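Local structure of putative mandelate racemase/muconate lactonizing enzyme (Bordetella bronchiseptica, 3DDM) at residues 201-206 / 227-232; 150-155 / 173-178. The protein is of unknown function but belongs to the mandelate racemase/muconate lactonizing enzyme family, with an enolase-type N-terminal domain and a C-terminal TIM barrel. The protein carries 1 engineered substitution. All coordinates share one frame; numbering follows the deposited sequence.

Overall arrangement
Following the chain, the antiparallel sheet and helices of the N-terminal part come first, and strand 146-154 then opens the barrel. Interaction 2 closes the first beta-alpha-beta unit, bringing strand 174-177 back beside 150-155 after helix 159-169. Helix 182-196 leads on to strand 202-205, and interaction 1 closes a second such unit around helix 212-222, setting 227-232 beside 201-206. The two loops follow in series; neither encloses nor crosses the other. Strands 174-177 and 202-205 are neighbours, so the contacts form one continuous run of four parallel strands; the centres of the two contacts lie about 8 Å apart. A salt bridge between K175 and E231 joins them directly.

Interaction 1: 201-206 / 227-232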
ATOM      1  N   PRO A 201      -2.719 -35.214  -8.589  1.00 46.78           N
ATOM      2  CA  PRO A 201      -3.380 -33.926  -8.361  1.00 45.63           C
ATOM      3  C   PRO A 201      -2.818 -32.830  -9.268  1.00 45.81           C
ATOM      4  O   PRO A 201      -1.615 -32.584  -9.275  1.00 46.74           O
ATOM      5  CB  PRO A 201      -3.079 -33.643  -6.892  1.00 45.44           C
ATOM      6  CG  PRO A 201      -2.946 -34.992  -6.307  1.00 45.02           C
ATOM      7  CD  PRO A 201      -2.139 -35.720  -7.336  1.00 45.02           C
ATOM      8  N   LEU A 202      -3.687 -32.171 -10.030  1.00 46.03           N
ATOM      9  CA  LEU A 202      -3.259 -31.099 -10.921  1.00 44.42           C
ATOM     10  C   LEU A 202      -4.064 -29.827 -10.635  1.00 44.43           C
ATOM     11  O   LEU A 202      -5.289 -29.865 -10.504  1.00 43.00           O
ATOM     12  CB  LEU A 202      -3.429 -31.517 -12.390  1.00 43.92           C
ATOM     13  CG  LEU A 202      -2.935 -30.519 -13.447  1.00 45.33           C
ATOM     14  CD1 LEU A 202      -1.481 -30.180 -13.193  1.00 46.57           C
ATOM     15  CD2 LEU A 202      -3.098 -31.104 -14.838  1.00 45.76           C
ATOM     16  N   MET A 203      -3.363 -28.701 -10.530  1.00 43.46           N
ATOM     17  CA  MET A 203      -3.996 -27.421 -10.247  1.00 41.93           C
ATOM     18  C   MET A 203      -3.631 -26.387 -11.319  1.00 42.72           C
ATOM     19  O   MET A 203      -2.786 -26.648 -12.173  1.00 43.33           O
ATOM     20  CB  MET A 203      -3.562 -26.923  -8.858  1.00 39.47           C
ATOM     21  CG  MET A 203      -3.905 -27.871  -7.709  1.00 38.53           C
ATOM     22  SD  MET A 203      -2.889 -29.398  -7.592  1.00 34.39           S
ATOM     23  CE  MET A 203      -2.220 -29.180  -6.022  1.00 34.83           C
ATOM     24  N   ALA A 204      -4.282 -25.223 -11.274  1.00 42.92           N
ATOM     25  CA  ALA A 204      -4.029 -24.145 -12.230  1.00 43.35           C
ATOM     26  C   ALA A 204      -4.216 -22.786 -11.559  1.00 43.63           C
ATOM     27  O   ALA A 204      -5.185 -22.566 -10.831  1.00 42.30           O
ATOM     28  CB  ALA A 204      -4.959 -24.269 -13.427  1.00 43.12           C
ATOM     29  N   ASP A 205      -3.278 -21.877 -11.816  1.00 44.79           N
ATOM     30  CA  ASP A 205      -3.300 -20.541 -11.231  1.00 45.28           C
ATOM     31  C   ASP A 205      -3.298 -19.478 -12.328  1.00 45.19           C
ATOM     32  O   ASP A 205      -2.377 -19.417 -13.134  1.00 44.66           O
ATOM     33  CB  ASP A 205      -2.084 -20.388 -10.316  1.00 48.67           C
ATOM     34  CG  ASP A 205      -2.065 -19.072  -9.575  1.00 53.25           C
ATOM     35  OD1 ASP A 205      -3.139 -18.632  -9.126  1.00 57.76           O
ATOM     36  OD2 ASP A 205      -0.972 -18.480  -9.425  1.00 56.50           O
ATOM     37  N   ALA A 206      -4.334 -18.642 -12.353  1.00 46.16           N
ATOM     38  CA  ALA A 206      -4.461 -17.588 -13.366  1.00 45.85           C
ATOM     39  C   ALA A 206      -3.986 -16.202 -12.906  1.00 45.91           C
ATOM     40  O   ALA A 206      -3.912 -15.270 -13.712  1.00 45.98           O
ATOM     41  CB  ALA A 206      -5.909 -17.505 -13.843  1.00 44.55           C
ATOM     42  N   LEU A 227      -8.823 -30.767 -12.801  1.00 52.22           N
ATOM     43  CA  LEU A 227      -8.042 -30.002 -11.837  1.00 49.95           C
ATOM     44  C   LEU A 227      -8.624 -30.082 -10.429  1.00 48.46           C
ATOM     45  O   LEU A 227      -9.827 -30.247 -10.262  1.00 49.07           O
ATOM     46  CB  LEU A 227      -7.965 -28.539 -12.278  1.00 49.11           C
ATOM     47  CG  LEU A 227      -7.421 -28.296 -13.688  1.00 50.33           C
ATOM     48  CD1 LEU A 227      -7.398 -26.806 -13.957  1.00 51.28           C
ATOM     49  CD2 LEU A 227      -6.020 -28.873 -13.830  1.00 49.80           C
ATOM     50  N   ASP A 228      -7.766 -29.976  -9.420  1.00 47.21           N
ATOM     51  CA  ASP A 228      -8.209 -30.013  -8.032  1.00 46.08           C
ATOM     52  C   ASP A 228      -8.779 -28.659  -7.652  1.00 45.43           C
ATOM     53  O   ASP A 228      -9.608 -28.560  -6.749  1.00 43.61           O
ATOM     54  CB  ASP A 228      -7.045 -30.357  -7.101  1.00 48.00           C
ATOM     55  CG  ASP A 228      -6.861 -31.851  -6.922  1.00 49.54           C
ATOM     56  OD1 ASP A 228      -7.017 -32.595  -7.923  1.00 52.12           O
ATOM     57  OD2 ASP A 228      -6.547 -32.274  -5.786  1.00 47.80           O
ATOM     58  N   TRP A 229      -8.308 -27.615  -8.330  1.00 45.36           N
ATOM     59  CA  TRP A 229      -8.794 -26.263  -8.088  1.00 47.30           C
ATOM     60  C   TRP A 229      -8.227 -25.253  -9.089  1.00 49.07           C
ATOM     61  O   TRP A 229      -7.147 -25.453  -9.656  1.00 49.35           O
ATOM     62  CB  TRP A 229      -8.488 -25.820  -6.650  1.00 46.41           C
ATOM     63  CG  TRP A 229      -7.076 -25.366  -6.379  1.00 47.33           C
ATOM     64  CD1 TRP A 229      -6.456 -24.247  -6.873  1.00 46.70           C
ATOM     65  CD2 TRP A 229      -6.138 -25.978  -5.483  1.00 48.97           C
ATOM     66  NE1 TRP A 229      -5.194 -24.122  -6.333  1.00 46.54           N
ATOM     67  CE2 TRP A 229      -4.972 -25.169  -5.478  1.00 47.47           C
ATOM     68  CE3 TRP A 229      -6.168 -27.132  -4.680  1.00 48.67           C
ATOM     69  CZ2 TRP A 229      -3.851 -25.476  -4.705  1.00 46.53           C
ATOM     70  CZ3 TRP A 229      -5.051 -27.438  -3.909  1.00 47.56           C
ATOM     71  CH2 TRP A 229      -3.907 -26.609  -3.930  1.00 48.61           C
ATOM     72  N   LEU A 230      -8.981 -24.178  -9.311  1.00 48.46           N
ATOM     73  CA  LEU A 230      -8.586 -23.111 -10.225  1.00 47.77           C
ATOM     74  C   LEU A 230      -8.254 -21.922  -9.320  1.00 46.97           C
ATOM     75  O   LEU A 230      -9.130 -21.379  -8.641  1.00 46.26           O
ATOM     76  CB  LEU A 230      -9.754 -22.773 -11.151  1.00 49.94           C
ATOM     77  CG  LEU A 230      -9.455 -22.341 -12.583  1.00 51.77           C
ATOM     78  CD1 LEU A 230     -10.767 -21.993 -13.292  1.00 52.21           C
ATOM     79  CD2 LEU A 230      -8.512 -21.154 -12.569  1.00 52.38           C
ATOM     80  N   GLU A 231      -6.989 -21.520  -9.304  1.00 44.74           N
ATOM     81  CA  GLU A 231      -6.571 -20.435  -8.428  1.00 42.77           C
ATOM     82  C   GLU A 231      -6.628 -19.028  -9.011  1.00 41.13           C
ATOM     83  O   GLU A 231      -6.174 -18.776 -10.124  1.00 40.43           O
ATOM     84  CB  GLU A 231      -5.167 -20.714  -7.910  1.00 41.20           C
ATOM     85  CG  GLU A 231      -4.808 -19.878  -6.723  1.00 42.16           C
ATOM     86  CD  GLU A 231      -3.431 -20.191  -6.208  1.00 45.27           C
ATOM     87  OE1 GLU A 231      -3.180 -21.373  -5.876  1.00 47.09           O
ATOM     88  OE2 GLU A 231      -2.604 -19.255  -6.136  1.00 46.68           O
ATOM     89  N   GLU A 232      -7.192 -18.122  -8.219  1.00 39.36           N
ATOM     90  CA  GLU A 232      -7.353 -16.719  -8.570  1.00 39.28           C
ATOM     91  C   GLU A 232      -7.763 -16.440 -10.029  1.00 38.35           C
ATOM     92  O   GLU A 232      -7.105 -15.667 -10.730  1.00 36.60           O
ATOM     93  CB  GLU A 232      -6.068 -15.950  -8.234  1.00 40.27           C
ATOM     94  CG  GLU A 232      -5.667 -15.989  -6.762  1.00 40.75           C
ATOM     95  CD  GLU A 232      -5.031 -14.683  -6.294  1.00 42.94           C
ATOM     96  OE1 GLU A 232      -5.583 -14.054  -5.368  1.00 44.85           O
ATOM     97  OE2 GLU A 232      -3.985 -14.280  -6.850  1.00 44.79           O
TER
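E231, which packs against D205 across the two strands, has a carboxylate oxygen, OE1, gripped by three groups: a salt bridge from K175, a hydrogen bond from Q279 and a weak bond from W229 NE1 at 3.4 Å. Its other oxygen, OE2, lies 3.1 Å from D205 OD1, two acceptors with no bond between them and carboxylate planes 49° apart. D205 has CG anti to its backbone N (chi1 -176°), which turns OD1 across the E231 chain, against its CB and CG, while OD2 makes a salt bridge to K177.

The strands run parallel. E231 N donates to A204 O at 2.6 Å, almost straight at 175°, and A206 N to E231 O at 2.9 Å. Toward their N-terminal ends A204 N reaches W229 O at a longer 3.3 Å, and L202 O accepts D228 N at 2.7 Å. M203 lies over one face of W229: CG stands above the six-membered ring, 3.6 Å from its centroid, in a CH-pi contact, with SD higher above the ring, in a Met-aromatic contact, and CE over the outer ring carbons. On the other face of the sheet A204 CB meets L227 CD1 at 3.6 Å.

This is the pairing of the third and fourth strands of a TIM barrel, whose C-terminal strand ends carry the active-site residues in enolase-superfamily enzymes. W229 also touches R304 and C306 of strand 304-309, M203 rests on K175 of strand 174-177, and L227 and L230 pack on helix 212-222.

Interaction 2: 150-155 / 173-178; sequences YASGIN and AFKLKV
The first two parallel strands of the TIM barrel meet here, and Y150 and K175 carry much of the contact on one face of the sheet. K175 CB lies 3.5 Å from Y150 CE2; with CG anti to the backbone N the chain continues past the ring, and a bend at chi3 (70°) brings CE to the ring edge, in plane, and NZ to Y150 OH at 2.9 Å. The same nitrogen makes a salt bridge to E231, and the two partners probably hold the lysine end in place. Y150 CB also packs on A173 CB.

The backbones are joined by A151 N to A173 O and by K175 N to A151 O, both 2.8 Å. A beta bulge then shifts the register by one residue: K175 O receives I154 N at 3.2 Å, nearly straight at 173°, and a weak, bent bond from G153 N. G153 has a positive phi of 78°, a conformation that favours glycine. Beyond the bulge K177 N bonds to I154 O at 3.2 Å, and the K177 chain turns back along the glycine, CG 3.8 Å from G153 C. K175 and K177 are consistent with the Lys-x-Lys motif found at the end of the second barrel strand in many relatives; K177 NZ is held by D205 and N207.

On the opposite face of the sheet, I154 CD1 lies 3.7 Å from F174 CB and also touches L176, while A151 CB meets F174 CD1. Helix 159-169 packs over this apolar side, with V162 and V163 against I154 and K166 against A151 and F174.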
ATOM      1  N   TYR A 150       3.240 -29.760  -3.305  1.00 36.61           N
ATOM      2  CA  TYR A 150       3.018 -29.733  -4.745  1.00 34.61           C
ATOM      3  C   TYR A 150       3.973 -28.738  -5.390  1.00 33.65           C
ATOM      4  O   TYR A 150       4.347 -27.738  -4.784  1.00 33.85           O
ATOM      5  CB  TYR A 150       1.546 -29.404  -5.093  1.00 35.63           C
ATOM      6  CG  TYR A 150       1.053 -27.979  -4.845  1.00 39.36           C
ATOM      7  CD1 TYR A 150       0.459 -27.616  -3.626  1.00 40.39           C
ATOM      8  CD2 TYR A 150       1.156 -27.000  -5.846  1.00 38.66           C
ATOM      9  CE1 TYR A 150      -0.022 -26.312  -3.413  1.00 39.20           C
ATOM     10  CE2 TYR A 150       0.684 -25.703  -5.647  1.00 38.79           C
ATOM     11  CZ  TYR A 150       0.096 -25.363  -4.430  1.00 41.13           C
ATOM     12  OH  TYR A 150      -0.374 -24.076  -4.241  1.00 41.33           O
ATOM     13  N   ALA A 151       4.411 -29.046  -6.602  1.00 34.44           N
ATOM     14  CA  ALA A 151       5.308 -28.166  -7.332  1.00 34.72           C
ATOM     15  C   ALA A 151       4.403 -27.026  -7.764  1.00 36.57           C
ATOM     16  O   ALA A 151       3.420 -27.236  -8.483  1.00 37.51           O
ATOM     17  CB  ALA A 151       5.893 -28.888  -8.547  1.00 33.31           C
ATOM     18  N   SER A 152       4.726 -25.822  -7.318  1.00 38.19           N
ATOM     19  CA  SER A 152       3.895 -24.671  -7.620  1.00 39.11           C
ATOM     20  C   SER A 152       4.512 -23.682  -8.584  1.00 40.19           C
ATOM     21  O   SER A 152       5.695 -23.380  -8.498  1.00 41.35           O
ATOM     22  CB  SER A 152       3.539 -23.950  -6.316  1.00 37.92           C
ATOM     23  OG  SER A 152       2.709 -22.835  -6.554  1.00 39.40           O
ATOM     24  N   GLY A 153       3.697 -23.189  -9.510  1.00 42.67           N
ATOM     25  CA  GLY A 153       4.157 -22.184 -10.452  1.00 43.83           C
ATOM     26  C   GLY A 153       4.998 -22.590 -11.641  1.00 44.49           C
ATOM     27  O   GLY A 153       5.979 -21.922 -11.957  1.00 45.60           O
ATOM     28  N   ILE A 154       4.609 -23.674 -12.298  1.00 45.46           N
ATOM     29  CA  ILE A 154       5.291 -24.173 -13.486  1.00 47.25           C
ATOM     30  C   ILE A 154       4.944 -23.249 -14.656  1.00 49.45           C
ATOM     31  O   ILE A 154       3.769 -23.063 -14.974  1.00 48.81           O
ATOM     32  CB  ILE A 154       4.800 -25.591 -13.808  1.00 47.70           C
ATOM     33  CG1 ILE A 154       5.225 -26.534 -12.683  1.00 48.57           C
ATOM     34  CG2 ILE A 154       5.304 -26.034 -15.172  1.00 46.53           C
ATOM     35  CD1 ILE A 154       4.386 -27.777 -12.590  1.00 51.42           C
ATOM     36  N   ASN A 155       5.957 -22.675 -15.297  1.00 52.30           N
ATOM     37  CA  ASN A 155       5.723 -21.770 -16.416  1.00 54.32           C
ATOM     38  C   ASN A 155       5.097 -22.459 -17.624  1.00 55.06           C
ATOM     39  O   ASN A 155       5.346 -23.637 -17.880  1.00 55.20           O
ATOM     40  CB  ASN A 155       7.018 -21.062 -16.815  1.00 58.33           C
ATOM     41  CG  ASN A 155       7.276 -19.805 -15.988  1.00 61.99           C
ATOM     42  OD1 ASN A 155       7.657 -19.881 -14.816  1.00 64.49           O
ATOM     43  ND2 ASN A 155       7.054 -18.640 -16.597  1.00 62.99           N
ATOM     44  N   ALA A 173       2.349 -33.788  -7.117  1.00 45.62           N
ATOM     45  CA  ALA A 173       1.240 -32.854  -7.350  1.00 44.61           C
ATOM     46  C   ALA A 173       1.842 -31.612  -8.009  1.00 44.09           C
ATOM     47  O   ALA A 173       2.949 -31.196  -7.665  1.00 42.72           O
ATOM     48  CB  ALA A 173       0.554 -32.487  -6.040  1.00 44.60           C
ATOM     49  N   PHE A 174       1.118 -31.024  -8.958  1.00 44.01           N
ATOM     50  CA  PHE A 174       1.633 -29.866  -9.686  1.00 44.25           C
ATOM     51  C   PHE A 174       0.597 -28.774  -9.957  1.00 45.16           C
ATOM     52  O   PHE A 174      -0.596 -29.054 -10.081  1.00 44.17           O
ATOM     53  CB  PHE A 174       2.219 -30.347 -11.021  1.00 42.25           C
ATOM     54  CG  PHE A 174       3.113 -31.548 -10.885  1.00 40.35           C
ATOM     55  CD1 PHE A 174       4.487 -31.399 -10.708  1.00 40.22           C
ATOM     56  CD2 PHE A 174       2.568 -32.829 -10.834  1.00 38.05           C
ATOM     57  CE1 PHE A 174       5.306 -32.509 -10.474  1.00 39.28           C
ATOM     58  CE2 PHE A 174       3.376 -33.942 -10.596  1.00 38.80           C
ATOM     59  CZ  PHE A 174       4.746 -33.785 -10.414  1.00 37.19           C
ATOM     60  N   LYS A 175       1.071 -27.528 -10.031  1.00 45.45           N
ATOM     61  CA  LYS A 175       0.216 -26.387 -10.331  1.00 45.93           C
ATOM     62  C   LYS A 175       0.804 -25.617 -11.509  1.00 47.43           C
ATOM     63  O   LYS A 175       1.965 -25.215 -11.476  1.00 46.17           O
ATOM     64  CB  LYS A 175       0.074 -25.451  -9.126  1.00 45.55           C
ATOM     65  CG  LYS A 175      -0.942 -24.317  -9.366  1.00 45.21           C
ATOM     66  CD  LYS A 175      -1.328 -23.556  -8.093  1.00 43.59           C
ATOM     67  CE  LYS A 175      -0.198 -22.703  -7.565  1.00 44.01           C
ATOM     68  NZ  LYS A 175      -0.554 -22.015  -6.296  1.00 44.02           N
ATOM     69  N   LEU A 176      -0.014 -25.428 -12.543  1.00 49.41           N
ATOM     70  CA  LEU A 176       0.371 -24.715 -13.759  1.00 51.67           C
ATOM     71  C   LEU A 176      -0.071 -23.254 -13.758  1.00 52.32           C
ATOM     72  O   LEU A 176      -1.094 -22.903 -13.169  1.00 52.14           O
ATOM     73  CB  LEU A 176      -0.253 -25.390 -14.982  1.00 54.58           C
ATOM     74  CG  LEU A 176       0.359 -26.654 -15.587  1.00 58.29           C
ATOM     75  CD1 LEU A 176       0.965 -27.549 -14.506  1.00 60.18           C
ATOM     76  CD2 LEU A 176      -0.726 -27.383 -16.368  1.00 56.94           C
ATOM     77  N   LYS A 177       0.709 -22.413 -14.430  1.00 52.83           N
ATOM     78  CA  LYS A 177       0.394 -20.996 -14.554  1.00 53.02           C
ATOM     79  C   LYS A 177      -0.387 -20.863 -15.854  1.00 53.76           C
ATOM     80  O   LYS A 177      -0.002 -21.424 -16.875  1.00 55.47           O
ATOM     81  CB  LYS A 177       1.668 -20.144 -14.670  1.00 52.43           C
ATOM     82  CG  LYS A 177       2.677 -20.265 -13.531  1.00 52.87           C
ATOM     83  CD  LYS A 177       2.636 -19.077 -12.576  1.00 52.15           C
ATOM     84  CE  LYS A 177       1.716 -19.340 -11.378  1.00 54.03           C
ATOM     85  NZ  LYS A 177       1.665 -18.184 -10.417  1.00 53.25           N
ATOM     86  N   VAL A 178      -1.488 -20.129 -15.815  1.00 55.51           N
ATOM     87  CA  VAL A 178      -2.299 -19.909 -17.003  1.00 56.65           C
ATOM     88  C   VAL A 178      -2.728 -18.454 -16.987  1.00 57.79           C
ATOM     89  O   VAL A 178      -2.475 -17.743 -16.014  1.00 57.94           O
ATOM     90  CB  VAL A 178      -3.551 -20.803 -17.002  1.00 56.42           C
ATOM     91  CG1 VAL A 178      -3.143 -22.259 -16.994  1.00 56.83           C
ATOM     92  CG2 VAL A 178      -4.415 -20.495 -15.790  1.00 57.40           C
TER